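Local coordinates for protein Myo-inositol phosphohydrolase (Mitsuokella multacida, PDB 4WU3) that probably removes phosphate groups from inositol hexakisphosphate (phytate) and is a phosphatase of the protein tyrosine phosphatase-like fold, at residues T377-M390 with N559-L573. The protein carries 2 engineered substitutions. Residues are numbered along the deposited sequence; the frame is centred on the assembly and turned at random.
Sequences TPTPTRKGLDTLYM and NPDVSLGDILSRQYL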
ATOM      1  N   THR A 377      29.766  31.446  16.443  1.00 20.87           N
ATOM      2  CA  THR A 377      31.124  31.861  16.739  1.00 22.01           C
ATOM      3  C   THR A 377      31.549  31.362  18.107  1.00 21.30           C
ATOM      4  O   THR A 377      30.752  31.323  19.038  1.00 24.68           O
ATOM      5  CB  THR A 377      31.300  33.387  16.695  1.00 21.92           C
ATOM      6  OG1 THR A 377      32.617  33.701  17.149  1.00 25.04           O
ATOM      7  CG2 THR A 377      30.289  34.092  17.584  1.00 21.68           C
ATOM      8  N   PRO A 378      32.818  30.968  18.232  1.00 24.67           N
ATOM      9  CA  PRO A 378      33.332  30.537  19.530  1.00 24.14           C
ATOM     10  C   PRO A 378      33.579  31.710  20.485  1.00 23.98           C
ATOM     11  O   PRO A 378      33.793  31.495  21.680  1.00 23.34           O
ATOM     12  CB  PRO A 378      34.637  29.814  19.176  1.00 24.21           C
ATOM     13  CG  PRO A 378      35.036  30.339  17.835  1.00 24.64           C
ATOM     14  CD  PRO A 378      33.800  30.828  17.144  1.00 23.68           C
ATOM     15  N   THR A 379      33.504  32.935  19.972  1.00 22.34           N
ATOM     16  CA  THR A 379      33.846  34.116  20.763  1.00 26.28           C
ATOM     17  C   THR A 379      32.786  35.214  20.660  1.00 24.30           C
ATOM     18  O   THR A 379      33.076  36.323  20.216  1.00 21.61           O
ATOM     19  CB  THR A 379      35.209  34.703  20.323  1.00 30.18           C
ATOM     20  OG1 THR A 379      35.146  35.120  18.950  1.00 28.93           O
ATOM     21  CG2 THR A 379      36.311  33.670  20.476  1.00 30.73           C
ATOM     22  N   PRO A 380      31.549  34.908  21.073  1.00 22.37           N
ATOM     23  CA  PRO A 380      30.488  35.903  21.019  1.00 21.13           C
ATOM     24  C   PRO A 380      30.643  36.905  22.145  1.00 20.53           C
ATOM     25  O   PRO A 380      31.317  36.624  23.132  1.00 17.96           O
ATOM     26  CB  PRO A 380      29.227  35.074  21.232  1.00 19.13           C
ATOM     27  CG  PRO A 380      29.681  33.971  22.119  1.00 20.92           C
ATOM     28  CD  PRO A 380      31.104  33.666  21.721  1.00 21.73           C
ATOM     29  N   THR A 381      30.029  38.071  21.990  1.00 25.02           N
ATOM     30  CA  THR A 381      30.067  39.080  23.036  1.00 23.23           C
ATOM     31  C   THR A 381      29.292  38.569  24.241  1.00 21.38           C
ATOM     32  O   THR A 381      28.300  37.866  24.084  1.00 18.82           O
ATOM     33  CB  THR A 381      29.461  40.420  22.575  1.00 22.48           C
ATOM     34  OG1 THR A 381      29.436  41.334  23.680  1.00 21.81           O
ATOM     35  CG2 THR A 381      28.031  40.233  22.053  1.00 25.20           C
ATOM     36  N   ARG A 382      29.755  38.926  25.436  1.00 19.77           N
ATOM     37  CA  ARG A 382      29.062  38.585  26.672  1.00 19.83           C
ATOM     38  C   ARG A 382      28.279  39.779  27.181  1.00 18.38           C
ATOM     39  O   ARG A 382      27.901  39.853  28.356  1.00 17.76           O
ATOM     40  CB  ARG A 382      30.048  38.140  27.752  1.00 22.29           C
ATOM     41  CG  ARG A 382      30.551  36.708  27.620  1.00 25.53           C
ATOM     42  CD  ARG A 382      31.189  36.214  28.919  1.00 26.12           C
ATOM     43  NE  ARG A 382      30.193  35.797  29.916  1.00 26.35           N
ATOM     44  CZ  ARG A 382      30.057  34.553  30.378  1.00 28.73           C
ATOM     45  NH1 ARG A 382      29.121  34.276  31.272  1.00 25.97           N
ATOM     46  NH2 ARG A 382      30.861  33.580  29.961  1.00 29.95           N
ATOM     47  N   LYS A 383      28.009  40.711  26.287  1.00 17.91           N
ATOM     48  CA  LYS A 383      27.344  41.934  26.678  1.00 16.79           C
ATOM     49  C   LYS A 383      25.901  41.733  27.158  1.00 17.10           C
ATOM     50  O   LYS A 383      25.063  41.138  26.482  1.00 15.80           O
ATOM     51  CB  LYS A 383      27.382  42.918  25.519  1.00 16.93           C
ATOM     52  CG  LYS A 383      26.638  44.178  25.823  1.00 16.14           C
ATOM     53  CD  LYS A 383      25.207  44.061  25.363  1.00 15.63           C
ATOM     54  CE  LYS A 383      24.448  45.227  25.942  1.00 15.62           C
ATOM     55  NZ  LYS A 383      23.103  45.365  25.348  1.00 16.21           N
ATOM     56  N   GLY A 384      25.606  42.262  28.333  1.00 16.78           N
ATOM     57  CA  GLY A 384      24.255  42.184  28.859  1.00 15.94           C
ATOM     58  C   GLY A 384      24.043  41.004  29.802  1.00 14.73           C
ATOM     59  O   GLY A 384      23.103  40.989  30.603  1.00 13.77           O
ATOM     60  N   LEU A 385      24.924  40.016  29.716  1.00 14.29           N
ATOM     61  CA  LEU A 385      24.774  38.789  30.488  1.00 15.41           C
ATOM     62  C   LEU A 385      24.797  39.042  31.994  1.00 16.43           C
ATOM     63  O   LEU A 385      24.111  38.363  32.761  1.00 13.06           O
ATOM     64  CB  LEU A 385      25.870  37.796  30.122  1.00 16.37           C
ATOM     65  CG  LEU A 385      25.813  37.168  28.729  1.00 18.87           C
ATOM     66  CD1 LEU A 385      26.859  36.073  28.620  1.00 20.56           C
ATOM     67  CD2 LEU A 385      24.441  36.601  28.412  1.00 20.10           C
ATOM     68  N   ASP A 386      25.579  40.029  32.416  1.00 18.19           N
ATOM     69  CA  ASP A 386      25.708  40.331  33.842  1.00 20.01           C
ATOM     70  C   ASP A 386      24.402  40.848  34.476  1.00 18.36           C
ATOM     71  O   ASP A 386      24.245  40.820  35.698  1.00 16.73           O
ATOM     72  CB  ASP A 386      26.854  41.332  34.072  1.00 24.14           C
ATOM     73  CG  ASP A 386      26.691  42.605  33.269  1.00 23.93           C
ATOM     74  OD1 ASP A 386      26.842  42.549  32.026  1.00 25.86           O
ATOM     75  OD2 ASP A 386      26.419  43.660  33.879  1.00 26.83           O
ATOM     76  N   THR A 387      23.471  41.332  33.658  1.00 17.26           N
ATOM     77  CA  THR A 387      22.196  41.837  34.183  1.00 17.01           C
ATOM     78  C   THR A 387      20.968  41.136  33.572  1.00 15.16           C
ATOM     79  O   THR A 387      19.831  41.570  33.774  1.00 16.62           O
ATOM     80  CB  THR A 387      22.068  43.366  33.984  1.00 18.07           C
ATOM     81  OG1 THR A 387      22.101  43.681  32.590  1.00 20.84           O
ATOM     82  CG2 THR A 387      23.203  44.103  34.682  1.00 19.66           C
ATOM     83  N   LEU A 388      21.193  40.051  32.838  1.00 12.83           N
ATOM     84  CA  LEU A 388      20.093  39.319  32.200  1.00 12.21           C
ATOM     85  C   LEU A 388      19.267  38.512  33.224  1.00 13.17           C
ATOM     86  O   LEU A 388      18.082  38.271  33.029  1.00 12.26           O
ATOM     87  CB  LEU A 388      20.644  38.420  31.089  1.00 11.77           C
ATOM     88  CG  LEU A 388      19.666  37.737  30.119  1.00 11.19           C
ATOM     89  CD1 LEU A 388      18.563  38.680  29.677  1.00 10.30           C
ATOM     90  CD2 LEU A 388      20.422  37.212  28.903  1.00 10.82           C
ATOM     91  N   TYR A 389      19.900  38.134  34.328  1.00 12.86           N
ATOM     92  CA  TYR A 389      19.248  37.407  35.402  1.00 12.82           C
ATOM     93  C   TYR A 389      18.460  36.204  34.884  1.00 12.92           C
ATOM     94  O   TYR A 389      17.247  36.111  35.033  1.00 12.17           O
ATOM     95  CB  TYR A 389      18.342  38.342  36.211  1.00 14.00           C
ATOM     96  CG  TYR A 389      19.044  39.549  36.785  1.00 15.01           C
ATOM     97  CD1 TYR A 389      20.324  39.449  37.333  1.00 17.45           C
ATOM     98  CD2 TYR A 389      18.421  40.785  36.807  1.00 17.17           C
ATOM     99  CE1 TYR A 389      20.965  40.557  37.863  1.00 18.84           C
ATOM    100  CE2 TYR A 389      19.049  41.900  37.335  1.00 19.33           C
ATOM    101  CZ  TYR A 389      20.323  41.780  37.862  1.00 20.86           C
ATOM    102  OH  TYR A 389      20.956  42.886  38.382  1.00 23.82           O
ATOM    103  N   MET A 390      19.165  35.265  34.279  1.00 13.79           N
ATOM    104  CA  MET A 390      18.505  34.114  33.690  1.00 12.29           C
ATOM    105  C   MET A 390      19.337  32.868  33.895  1.00 11.22           C
ATOM    106  O   MET A 390      20.565  32.917  33.862  1.00 11.63           O
ATOM    107  CB  MET A 390      18.304  34.357  32.196  1.00 12.63           C
ATOM    108  CG  MET A 390      17.728  33.186  31.442  1.00 13.13           C
ATOM    109  SD  MET A 390      17.429  33.609  29.721  1.00 14.02           S
ATOM    110  CE  MET A 390      19.111  33.729  29.125  1.00 13.93           C
ATOM    111  N   ASN A 559      18.602  42.322  24.836  1.00 16.69           N
ATOM    112  CA  ASN A 559      19.842  42.775  24.231  1.00 16.90           C
ATOM    113  C   ASN A 559      19.732  42.771  22.717  1.00 18.02           C
ATOM    114  O   ASN A 559      20.449  42.038  22.042  1.00 18.86           O
ATOM    115  CB  ASN A 559      20.992  41.871  24.667  1.00 15.34           C
ATOM    116  CG  ASN A 559      21.230  41.922  26.159  1.00 15.48           C
ATOM    117  OD1 ASN A 559      21.837  42.854  26.667  1.00 18.08           O
ATOM    118  ND2 ASN A 559      20.738  40.935  26.868  1.00 14.36           N
ATOM    119  N   PRO A 560      18.823  43.596  22.179  1.00 20.10           N
ATOM    120  CA  PRO A 560      18.567  43.617  20.740  1.00 20.12           C
ATOM    121  C   PRO A 560      19.764  44.126  19.919  1.00 22.66           C
ATOM    122  O   PRO A 560      19.793  43.963  18.698  1.00 28.51           O
ATOM    123  CB  PRO A 560      17.349  44.540  20.611  1.00 20.03           C
ATOM    124  CG  PRO A 560      17.349  45.370  21.849  1.00 20.55           C
ATOM    125  CD  PRO A 560      17.959  44.530  22.923  1.00 19.39           C
ATOM    126  N   ASP A 561      20.749  44.718  20.586  1.00 21.87           N
ATOM    127  CA  ASP A 561      21.952  45.199  19.909  1.00 25.95           C
ATOM    128  C   ASP A 561      22.983  44.092  19.660  1.00 24.57           C
ATOM    129  O   ASP A 561      23.982  44.315  18.992  1.00 27.52           O
ATOM    130  CB  ASP A 561      22.600  46.317  20.721  1.00 26.42           C
ATOM    131  CG  ASP A 561      22.868  45.911  22.169  1.00 30.80           C
ATOM    132  OD1 ASP A 561      22.109  45.085  22.727  1.00 25.51           O
ATOM    133  OD2 ASP A 561      23.829  46.441  22.757  1.00 35.06           O
ATOM    134  N   VAL A 562      22.743  42.902  20.201  1.00 23.45           N
ATOM    135  CA  VAL A 562      23.643  41.776  19.972  1.00 22.46           C
ATOM    136  C   VAL A 562      23.180  40.947  18.768  1.00 19.36           C
ATOM    137  O   VAL A 562      21.986  40.787  18.539  1.00 17.92           O
ATOM    138  CB  VAL A 562      23.731  40.904  21.225  1.00 24.28           C
ATOM    139  CG1 VAL A 562      24.593  39.678  20.959  1.00 24.65           C
ATOM    140  CG2 VAL A 562      24.277  41.728  22.387  1.00 23.22           C
ATOM    141  N   SER A 563      24.121  40.435  17.983  1.00 19.07           N
ATOM    142  CA  SER A 563      23.753  39.738  16.742  1.00 18.08           C
ATOM    143  C   SER A 563      23.027  38.419  17.010  1.00 16.87           C
ATOM    144  O   SER A 563      23.154  37.838  18.085  1.00 18.49           O
ATOM    145  CB  SER A 563      24.989  39.493  15.876  1.00 18.16           C
ATOM    146  OG  SER A 563      25.901  38.610  16.508  1.00 18.20           O
ATOM    147  N   LEU A 564      22.252  37.948  16.038  1.00 16.38           N
ATOM    148  CA  LEU A 564      21.570  36.670  16.196  1.00 14.74           C
ATOM    149  C   LEU A 564      22.590  35.576  16.505  1.00 13.60           C
ATOM    150  O   LEU A 564      22.441  34.816  17.454  1.00 12.06           O
ATOM    151  CB  LEU A 564      20.786  36.309  14.947  1.00 17.11           C
ATOM    152  CG  LEU A 564      20.077  34.948  15.026  1.00 18.27           C
ATOM    153  CD1 LEU A 564      19.103  34.952  16.190  1.00 18.72           C
ATOM    154  CD2 LEU A 564      19.340  34.639  13.735  1.00 17.73           C
ATOM    155  N   GLY A 565      23.639  35.526  15.703  1.00 12.19           N
ATOM    156  CA  GLY A 565      24.683  34.533  15.873  1.00 13.21           C
ATOM    157  C   GLY A 565      25.399  34.580  17.211  1.00 15.62           C
ATOM    158  O   GLY A 565      25.806  33.537  17.734  1.00 16.96           O
ATOM    159  N   ASP A 566      25.570  35.775  17.776  1.00 15.36           N
ATOM    160  CA  ASP A 566      26.195  35.900  19.098  1.00 16.14           C
ATOM    161  C   ASP A 566      25.272  35.375  20.213  1.00 14.55           C
ATOM    162  O   ASP A 566      25.713  34.676  21.134  1.00 12.77           O
ATOM    163  CB  ASP A 566      26.595  37.348  19.381  1.00 18.41           C
ATOM    164  CG  ASP A 566      27.893  37.743  18.698  1.00 20.32           C
ATOM    165  OD1 ASP A 566      28.430  36.947  17.905  1.00 23.40           O
ATOM    166  OD2 ASP A 566      28.385  38.860  18.954  1.00 25.35           O
ATOM    167  N   ILE A 567      23.991  35.706  20.116  1.00 13.83           N
ATOM    168  CA  ILE A 567      22.994  35.196  21.056  1.00 12.62           C
ATOM    169  C   ILE A 567      22.998  33.660  21.035  1.00 12.72           C
ATOM    170  O   ILE A 567      23.181  33.005  22.066  1.00 11.29           O
ATOM    171  CB  ILE A 567      21.584  35.683  20.689  1.00 11.98           C
ATOM    172  CG1 ILE A 567      21.475  37.206  20.816  1.00 12.27           C
ATOM    173  CG2 ILE A 567      20.541  34.992  21.546  1.00 11.46           C
ATOM    174  CD1 ILE A 567      21.418  37.716  22.242  1.00 13.44           C
ATOM    175  N   LEU A 568      22.796  33.082  19.858  1.00 11.75           N
ATOM    176  CA  LEU A 568      22.713  31.627  19.750  1.00 11.48           C
ATOM    177  C   LEU A 568      24.015  30.976  20.192  1.00 11.44           C
ATOM    178  O   LEU A 568      24.027  29.940  20.863  1.00 10.35           O
ATOM    179  CB  LEU A 568      22.355  31.213  18.320  1.00 11.21           C
ATOM    180  CG  LEU A 568      20.987  31.720  17.860  1.00 11.21           C
ATOM    181  CD1 LEU A 568      20.592  31.081  16.539  1.00 11.46           C
ATOM    182  CD2 LEU A 568      19.904  31.473  18.904  1.00 11.12           C
ATOM    183  N   SER A 569      25.121  31.603  19.830  1.00 11.45           N
ATOM    184  CA  SER A 569      26.425  31.079  20.190  1.00 11.41           C
ATOM    185  C   SER A 569      26.661  31.097  21.708  1.00 11.63           C
ATOM    186  O   SER A 569      27.076  30.097  22.290  1.00 11.32           O
ATOM    187  CB  SER A 569      27.512  31.853  19.450  1.00 13.06           C
ATOM    188  OG  SER A 569      27.359  31.698  18.041  1.00 12.43           O
ATOM    189  N   ARG A 570      26.374  32.205  22.374  1.00 10.56           N
ATOM    190  CA  ARG A 570      26.616  32.229  23.800  1.00 10.17           C
ATOM    191  C   ARG A 570      25.634  31.341  24.568  1.00 10.59           C
ATOM    192  O   ARG A 570      26.034  30.671  25.525  1.00  9.87           O
ATOM    193  CB  ARG A 570      26.635  33.654  24.343  1.00 11.18           C
ATOM    194  CG  ARG A 570      25.316  34.398  24.315  1.00 11.20           C
ATOM    195  CD  ARG A 570      25.608  35.883  24.324  1.00 11.52           C
ATOM    196  NE  ARG A 570      24.498  36.674  24.827  1.00 11.02           N
ATOM    197  CZ  ARG A 570      24.566  37.980  25.027  1.00 10.68           C
ATOM    198  NH1 ARG A 570      23.532  38.636  25.484  1.00 11.46           N
ATOM    199  NH2 ARG A 570      25.669  38.641  24.775  1.00 10.40           N
ATOM    200  N   GLN A 571      24.369  31.292  24.144  1.00 10.98           N
ATOM    201  CA  GLN A 571      23.411  30.373  24.784  1.00 10.60           C
ATOM    202  C   GLN A 571      23.863  28.907  24.614  1.00 10.42           C
ATOM    203  O   GLN A 571      23.660  28.076  25.508  1.00 10.39           O
ATOM    204  CB  GLN A 571      21.987  30.581  24.256  1.00 10.86           C
ATOM    205  CG  GLN A 571      21.345  31.907  24.650  1.00 10.90           C
ATOM    206  CD  GLN A 571      21.411  32.183  26.141  1.00 12.09           C
ATOM    207  OE1 GLN A 571      21.331  31.273  26.970  1.00 12.92           O
ATOM    208  NE2 GLN A 571      21.562  33.446  26.489  1.00 13.13           N
ATOM    209  N   TYR A 572      24.481  28.601  23.478  1.00 10.03           N
ATOM    210  CA  TYR A 572      25.070  27.285  23.266  1.00 11.31           C
ATOM    211  C   TYR A 572      26.275  27.117  24.177  1.00 11.87           C
ATOM    212  O   TYR A 572      26.386  26.119  24.903  1.00 10.25           O
ATOM    213  CB  TYR A 572      25.490  27.074  21.799  1.00 12.76           C
ATOM    214  CG  TYR A 572      26.330  25.830  21.588  1.00 13.04           C
ATOM    215  CD1 TYR A 572      25.747  24.583  21.547  1.00 13.69           C
ATOM    216  CD2 TYR A 572      27.708  25.907  21.453  1.00 14.96           C
ATOM    217  CE1 TYR A 572      26.502  23.441  21.373  1.00 14.86           C
ATOM    218  CE2 TYR A 572      28.476  24.769  21.267  1.00 15.47           C
ATOM    219  CZ  TYR A 572      27.863  23.532  21.230  1.00 16.11           C
ATOM    220  OH  TYR A 572      28.604  22.377  21.044  1.00 17.15           O
ATOM    221  N   LEU A 573      27.166  28.104  24.153  1.00 11.55           N
ATOM    222  CA  LEU A 573      28.403  28.011  24.912  1.00 11.81           C
ATOM    223  C   LEU A 573      28.126  27.884  26.394  1.00 12.45           C
ATOM    224  O   LEU A 573      28.866  27.225  27.108  1.00 11.17           O
ATOM    225  CB  LEU A 573      29.301  29.209  24.635  1.00 12.78           C
ATOM    226  CG  LEU A 573      29.896  29.176  23.226  1.00 13.76           C
ATOM    227  CD1 LEU A 573      30.635  30.459  22.918  1.00 14.13           C
ATOM    228  CD2 LEU A 573      30.823  27.982  23.067  1.00 14.31           C
TER
HETATM  229  O   HOH W   1      20.632  41.722  29.680  1.00  9.69           O
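Arg570 of helix 564-573 reaches across to the carbonyls of Thr381 and Lys383, joining helix and loop in a protein tyrosine phosphatase-like fold. The loop leads, through a short helical turn, to strand 390-393 of the central sheet, and the contact is structural packing away from the bound inositol phosphate. Arg570 CB packs against Pro380 CG at 3.8 Å. Arg570 CG stands between its backbone N and carbonyl carbon (chi1 68°), and from there the chain runs extended to NE. Arg570 CD passes Thr381 O. Leu385 CD2 lies over one guanidinium face, 3.6 Å from Arg570 NE, and Val562 CG1 is over the opposite face, toward its rim. Arg570 NH2 donates to Thr381 O at 2.8 Å, with the oxygen near the guanidinium plane but the donor well above the carbonyl plane. NH1 and NH2 together grip Lys383 O end-on. NH1 also forms a salt bridge with Asp555 of helix 545-558. A methionine in its place would probably leave the carbonyls of Thr381 and Lys383 without these donors and Asp555 without its cationic mate. One residue earlier, Ser569 OG accepts a nearly straight bond from Thr377 N at 2.9 Å. Further along, Leu573 CD1 packs tightly on Pro380 CD, 3.5 Å away. At the other end, Lys383 NZ forms a salt bridge with Asp561 OD1 at 2.8 Å, on its syn lone pair. Lys383 NZ also donates to Asn559 OD1 at 3.1 Å, in the carbonyl plane.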